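Local atomic coordinates of uncharacterized protein (Eubacterium rectale, PDB entry 5COZ), a protein that is of unknown function but probably contains a YycH-like regulatory domain and may be a lipoprotein made with a signal peptide. Residues K318-Q329 against Q339-Y350. Residues are numbered along the deposited sequence; the frame is centred on the assembly and turned at random.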
loop_
_atom_site.group_PDB
_atom_site.type_symbol
_atom_site.label_atom_id
_atom_site.label_comp_id
_atom_site.label_asym_id
_atom_site.label_seq_id
_atom_site.Cartn_x
_atom_site.Cartn_y
_atom_site.Cartn_z
ATOM N N LYS A 318 3.430 3.357 16.083
ATOM C CA LYS A 318 4.786 3.864 16.302
ATOM C C LYS A 318 5.459 4.031 14.969
ATOM O O LYS A 318 5.215 3.219 14.059
ATOM C CB LYS A 318 5.604 2.870 17.165
ATOM C CG LYS A 318 4.996 2.685 18.574
ATOM C CD LYS A 318 5.834 1.752 19.450
ATOM C CE LYS A 318 7.114 2.428 19.921
ATOM N NZ LYS A 318 8.008 1.490 20.660
ATOM N N PRO A 319 6.332 5.036 14.813
ATOM C CA PRO A 319 6.981 5.211 13.509
ATOM C C PRO A 319 8.084 4.198 13.289
ATOM O O PRO A 319 8.840 3.842 14.221
ATOM C CB PRO A 319 7.573 6.628 13.593
ATOM C CG PRO A 319 7.873 6.814 15.082
ATOM C CD PRO A 319 6.713 6.110 15.762
ATOM N N VAL A 320 8.196 3.777 12.038
ATOM C CA VAL A 320 9.232 2.858 11.593
ATOM C C VAL A 320 9.833 3.380 10.296
ATOM O O VAL A 320 9.161 4.074 9.519
ATOM C CB VAL A 320 8.690 1.394 11.390
ATOM C CG1 VAL A 320 8.260 0.796 12.721
ATOM C CG2 VAL A 320 7.553 1.314 10.357
ATOM N N TRP A 321 11.094 3.009 10.045
ATOM C CA TRP A 321 11.716 3.146 8.736
ATOM C C TRP A 321 11.696 1.777 8.078
ATOM O O TRP A 321 12.186 0.811 8.683
ATOM C CB TRP A 321 13.159 3.647 8.857
ATOM C CG TRP A 321 13.297 5.106 9.141
ATOM C CD1 TRP A 321 13.752 5.676 10.295
ATOM C CD2 TRP A 321 13.107 6.178 8.208
ATOM N NE1 TRP A 321 13.828 7.049 10.151
ATOM C CE2 TRP A 321 13.465 7.379 8.871
ATOM C CE3 TRP A 321 12.660 6.243 6.877
ATOM C CZ2 TRP A 321 13.402 8.633 8.247
ATOM C CZ3 TRP A 321 12.611 7.489 6.247
ATOM C CH2 TRP A 321 12.969 8.664 6.932
ATOM N N VAL A 322 11.081 1.676 6.891
ATOM C CA VAL A 322 10.997 0.414 6.164
ATOM C C VAL A 322 11.939 0.499 4.986
ATOM O O VAL A 322 11.924 1.501 4.263
ATOM C CB VAL A 322 9.556 0.104 5.679
ATOM C CG1 VAL A 322 9.512 -1.309 5.087
ATOM C CG2 VAL A 322 8.562 0.216 6.838
ATOM N N VAL A 323 12.749 -0.545 4.769
ATOM C CA VAL A 323 13.601 -0.643 3.594
ATOM C C VAL A 323 13.081 -1.793 2.754
ATOM O O VAL A 323 13.067 -2.935 3.192
ATOM C CB VAL A 323 15.102 -0.842 3.937
ATOM C CG1 VAL A 323 15.953 -0.928 2.660
ATOM C CG2 VAL A 323 15.593 0.292 4.828
ATOM N N TYR A 324 12.657 -1.474 1.523
ATOM C CA TYR A 324 12.177 -2.472 0.578
ATOM C C TYR A 324 13.310 -2.760 -0.371
ATOM O O TYR A 324 13.961 -1.812 -0.849
ATOM C CB TYR A 324 10.953 -1.942 -0.191
ATOM C CG TYR A 324 9.795 -1.568 0.711
ATOM C CD1 TYR A 324 9.652 -0.264 1.188
ATOM C CD2 TYR A 324 8.777 -2.479 0.987
ATOM C CE1 TYR A 324 8.544 0.112 1.957
ATOM C CE2 TYR A 324 7.674 -2.116 1.763
ATOM C CZ TYR A 324 7.543 -0.813 2.210
ATOM O OH TYR A 324 6.473 -0.454 2.993
ATOM N N TYR A 325 13.579 -4.063 -0.619
ATOM C CA TYR A 325 14.662 -4.408 -1.514
ATOM C C TYR A 325 14.349 -5.675 -2.263
ATOM O O TYR A 325 13.490 -6.440 -1.849
ATOM C CB TYR A 325 15.994 -4.539 -0.719
ATOM C CG TYR A 325 16.042 -5.728 0.221
ATOM C CD1 TYR A 325 15.548 -5.640 1.519
ATOM C CD2 TYR A 325 16.642 -6.928 -0.169
ATOM C CE1 TYR A 325 15.620 -6.728 2.397
ATOM C CE2 TYR A 325 16.709 -8.019 0.692
ATOM C CZ TYR A 325 16.187 -7.918 1.969
ATOM O OH TYR A 325 16.283 -9.007 2.825
ATOM N N TYR A 326 15.102 -5.926 -3.336
ATOM C CA TYR A 326 14.999 -7.162 -4.095
ATOM C C TYR A 326 16.233 -8.007 -3.889
ATOM O O TYR A 326 17.325 -7.462 -3.771
ATOM C CB TYR A 326 14.905 -6.866 -5.612
ATOM C CG TYR A 326 13.684 -6.099 -6.013
ATOM C CD1 TYR A 326 12.430 -6.706 -6.027
ATOM C CD2 TYR A 326 13.783 -4.778 -6.451
ATOM C CE1 TYR A 326 11.296 -6.008 -6.427
ATOM C CE2 TYR A 326 12.647 -4.060 -6.846
ATOM C CZ TYR A 326 11.409 -4.688 -6.845
ATOM O OH TYR A 326 10.269 -4.002 -7.218
ATOM N N GLN A 327 16.066 -9.326 -3.865
ATOM C CA GLN A 327 17.211 -10.218 -3.877
ATOM C C GLN A 327 17.007 -11.232 -4.982
ATOM O O GLN A 327 15.947 -11.841 -5.087
ATOM C CB GLN A 327 17.461 -10.904 -2.532
ATOM C CG GLN A 327 18.739 -11.747 -2.556
ATOM C CD GLN A 327 19.144 -12.215 -1.177
ATOM O OE1 GLN A 327 18.306 -12.643 -0.378
ATOM N NE2 GLN A 327 20.428 -12.101 -0.877
ATOM N N ASN A 328 18.059 -11.441 -5.759
ATOM C CA ASN A 328 18.040 -12.340 -6.913
ATOM C C ASN A 328 18.435 -13.733 -6.435
ATOM O O ASN A 328 19.617 -14.094 -6.416
ATOM C CB ASN A 328 19.004 -11.773 -7.955
ATOM C CG ASN A 328 18.779 -12.296 -9.328
ATOM O OD1 ASN A 328 17.771 -12.976 -9.606
ATOM N ND2 ASN A 328 19.727 -12.001 -10.231
ATOM N N GLN A 329 17.432 -14.482 -5.964
ATOM C CA GLN A 329 17.675 -15.754 -5.293
ATOM C C GLN A 329 17.676 -16.953 -6.222
ATOM O O GLN A 329 16.924 -16.999 -7.187
ATOM C CB GLN A 329 16.625 -15.957 -4.204
ATOM C CG GLN A 329 16.754 -14.924 -3.088
ATOM C CD GLN A 329 15.804 -15.161 -1.933
ATOM O OE1 GLN A 329 14.887 -16.008 -1.997
ATOM N NE2 GLN A 329 16.013 -14.395 -0.858
ATOM N N GLN A 339 15.319 -15.965 -9.324
ATOM C CA GLN A 339 14.073 -15.199 -9.262
ATOM C C GLN A 339 14.290 -13.974 -8.416
ATOM O O GLN A 339 14.901 -14.065 -7.349
ATOM C CB GLN A 339 12.937 -16.035 -8.659
ATOM C CG GLN A 339 12.203 -16.883 -9.678
ATOM C CD GLN A 339 10.947 -17.489 -9.093
ATOM O OE1 GLN A 339 10.869 -17.802 -7.892
ATOM N NE2 GLN A 339 9.945 -17.683 -9.940
ATOM N N LYS A 340 13.761 -12.841 -8.868
ATOM C CA LYS A 340 13.879 -11.571 -8.159
ATOM C C LYS A 340 12.810 -11.509 -7.074
ATOM O O LYS A 340 11.618 -11.342 -7.372
ATOM C CB LYS A 340 13.734 -10.433 -9.178
ATOM C CG LYS A 340 14.030 -9.037 -8.691
ATOM C CD LYS A 340 13.768 -8.125 -9.870
ATOM C CE LYS A 340 13.745 -6.693 -9.495
ATOM N NZ LYS A 340 13.377 -5.846 -10.663
HETATM N N MSE A 341 13.232 -11.665 -5.829
HETATM C CA MSE A 341 12.322 -11.690 -4.691
HETATM C C MSE A 341 12.178 -10.341 -4.048
HETATM O O MSE A 341 13.179 -9.706 -3.735
HETATM C CB MSE A 341 12.843 -12.676 -3.629
HETATM C CG MSE A 341 13.032 -14.106 -4.136
HETATM SE SE MSE A 341 11.360 -14.932 -4.798
HETATM C CE MSE A 341 10.547 -15.184 -3.320
ATOM N N ALA A 342 10.939 -9.923 -3.787
ATOM C CA ALA A 342 10.631 -8.649 -3.127
ATOM C C ALA A 342 10.629 -8.869 -1.608
ATOM O O ALA A 342 9.801 -9.627 -1.092
ATOM C CB ALA A 342 9.279 -8.150 -3.606
ATOM N N LEU A 343 11.582 -8.212 -0.900
ATOM C CA LEU A 343 11.784 -8.410 0.522
ATOM C C LEU A 343 11.789 -7.058 1.234
ATOM O O LEU A 343 11.690 -6.004 0.589
ATOM C CB LEU A 343 13.110 -9.141 0.718
ATOM C CG LEU A 343 13.192 -10.542 0.070
ATOM C CD1 LEU A 343 14.620 -11.052 0.072
ATOM C CD2 LEU A 343 12.285 -11.546 0.796
ATOM N N TYR A 344 11.860 -7.081 2.575
ATOM C CA TYR A 344 11.868 -5.815 3.291
ATOM C C TYR A 344 12.471 -6.016 4.672
ATOM O O TYR A 344 12.494 -7.132 5.211
ATOM C CB TYR A 344 10.432 -5.222 3.384
ATOM C CG TYR A 344 9.537 -6.019 4.300
ATOM C CD1 TYR A 344 8.975 -7.225 3.890
ATOM C CD2 TYR A 344 9.229 -5.559 5.572
ATOM C CE1 TYR A 344 8.210 -8.003 4.766
ATOM C CE2 TYR A 344 8.424 -6.298 6.433
ATOM C CZ TYR A 344 7.930 -7.521 6.033
ATOM O OH TYR A 344 7.168 -8.223 6.928
ATOM N N ASP A 345 12.927 -4.892 5.250
ATOM C CA ASP A 345 13.426 -4.814 6.609
ATOM C C ASP A 345 12.730 -3.649 7.295
ATOM O O ASP A 345 12.306 -2.696 6.632
ATOM C CB ASP A 345 14.946 -4.663 6.628
ATOM C CG ASP A 345 15.663 -6.000 6.447
ATOM O OD1 ASP A 345 15.360 -6.955 7.217
ATOM O OD2 ASP A 345 16.540 -6.094 5.550
ATOM N N VAL A 346 12.589 -3.727 8.619
ATOM C CA VAL A 346 11.878 -2.706 9.383
ATOM C C VAL A 346 12.707 -2.292 10.575
ATOM O O VAL A 346 13.225 -3.155 11.283
ATOM C CB VAL A 346 10.482 -3.194 9.859
ATOM C CG1 VAL A 346 9.701 -2.050 10.510
ATOM C CG2 VAL A 346 9.658 -3.774 8.715
ATOM N N TYR A 347 12.803 -0.988 10.801
ATOM C CA TYR A 347 13.532 -0.417 11.925
ATOM C C TYR A 347 12.631 0.438 12.772
ATOM O O TYR A 347 11.865 1.226 12.229
ATOM C CB TYR A 347 14.678 0.470 11.396
ATOM C CG TYR A 347 15.763 -0.315 10.711
ATOM C CD1 TYR A 347 15.632 -0.716 9.379
ATOM C CD2 TYR A 347 16.957 -0.603 11.366
ATOM C CE1 TYR A 347 16.624 -1.478 8.761
ATOM C CE2 TYR A 347 17.956 -1.344 10.754
ATOM C CZ TYR A 347 17.785 -1.782 9.457
ATOM O OH TYR A 347 18.811 -2.498 8.908
ATOM N N ASP A 348 12.779 0.350 14.087
ATOM C CA ASP A 348 12.142 1.316 14.983
ATOM C C ASP A 348 12.701 2.703 14.579
ATOM O O ASP A 348 13.932 2.878 14.515
ATOM C CB ASP A 348 12.487 0.935 16.431
ATOM C CG ASP A 348 11.981 1.869 17.515
ATOM O OD1 ASP A 348 11.984 3.109 17.287
ATOM O OD2 ASP A 348 11.663 1.370 18.622
ATOM N N ALA A 349 11.815 3.685 14.268
ATOM C CA ALA A 349 12.369 4.945 13.742
ATOM C C ALA A 349 13.076 5.774 14.802
ATOM O O ALA A 349 13.909 6.601 14.435
ATOM C CB ALA A 349 11.281 5.777 13.076
ATOM N N TYR A 350 12.760 5.572 16.088
ATOM C CA TYR A 350 13.429 6.320 17.152
ATOM C C TYR A 350 14.768 5.722 17.479
ATOM O O TYR A 350 15.727 6.467 17.645
ATOM C CB TYR A 350 12.619 6.334 18.455
ATOM C CG TYR A 350 11.223 6.901 18.362
ATOM C CD1 TYR A 350 11.006 8.234 18.003
ATOM C CD2 TYR A 350 10.120 6.122 18.690
ATOM C CE1 TYR A 350 9.712 8.766 17.964
ATOM C CE2 TYR A 350 8.829 6.632 18.634
ATOM C CZ TYR A 350 8.638 7.973 18.336
ATOM O OH TYR A 350 7.339 8.430 18.288
HETATM O O HOH W 1 10.759 2.777 20.682
HETATM O O HOH W 2 9.099 3.211 16.908
HETATM O O HOH W 3 14.702 -9.131 5.183
#
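From W321/Y347 to Q329/Q339, every second pair of an antiparallel beta hairpin, strands 314-330 and 338-348, is hydrogen-bonded, each by two backbone bonds; A349 N to P319 O adds one more, and the local axes run at 149°. The hairpin belongs to a mixed sheet: strand 295-311 bonds the other edge of 318-324, and helix 276-288 packs on the face carrying W321 and Y325. On that face L343 CB lies over the Y325 ring, 3.8 Å from its centroid and offset toward the rim, a CH-pi contact. Y325 reaches it because CG sits between its backbone N and carbonyl carbon (chi1 69°), which swings the ring across the neighbouring strand. Its CE1 thereby approaches D345 OD2 at 3.3 Å; that carboxylate is salt-bridged to K286. On the opposite face the fully extended K340 chain crosses Y326, placing CE 3.5 Å above the ring centre and NZ 4.3 Å from the centroid, 12° off the normal, a cation-pi geometry. Y326 OH bonds N149. Just past the end of strand 338-348, P319 CG meets one face of the Y350 ring, 3.9 Å from its centroid, a CH-pi contact, and D348 OD1 accepts from Y350 N in an Asx turn. Water 1 links K318 NZ, 3.0 Å away, to D348 OD2.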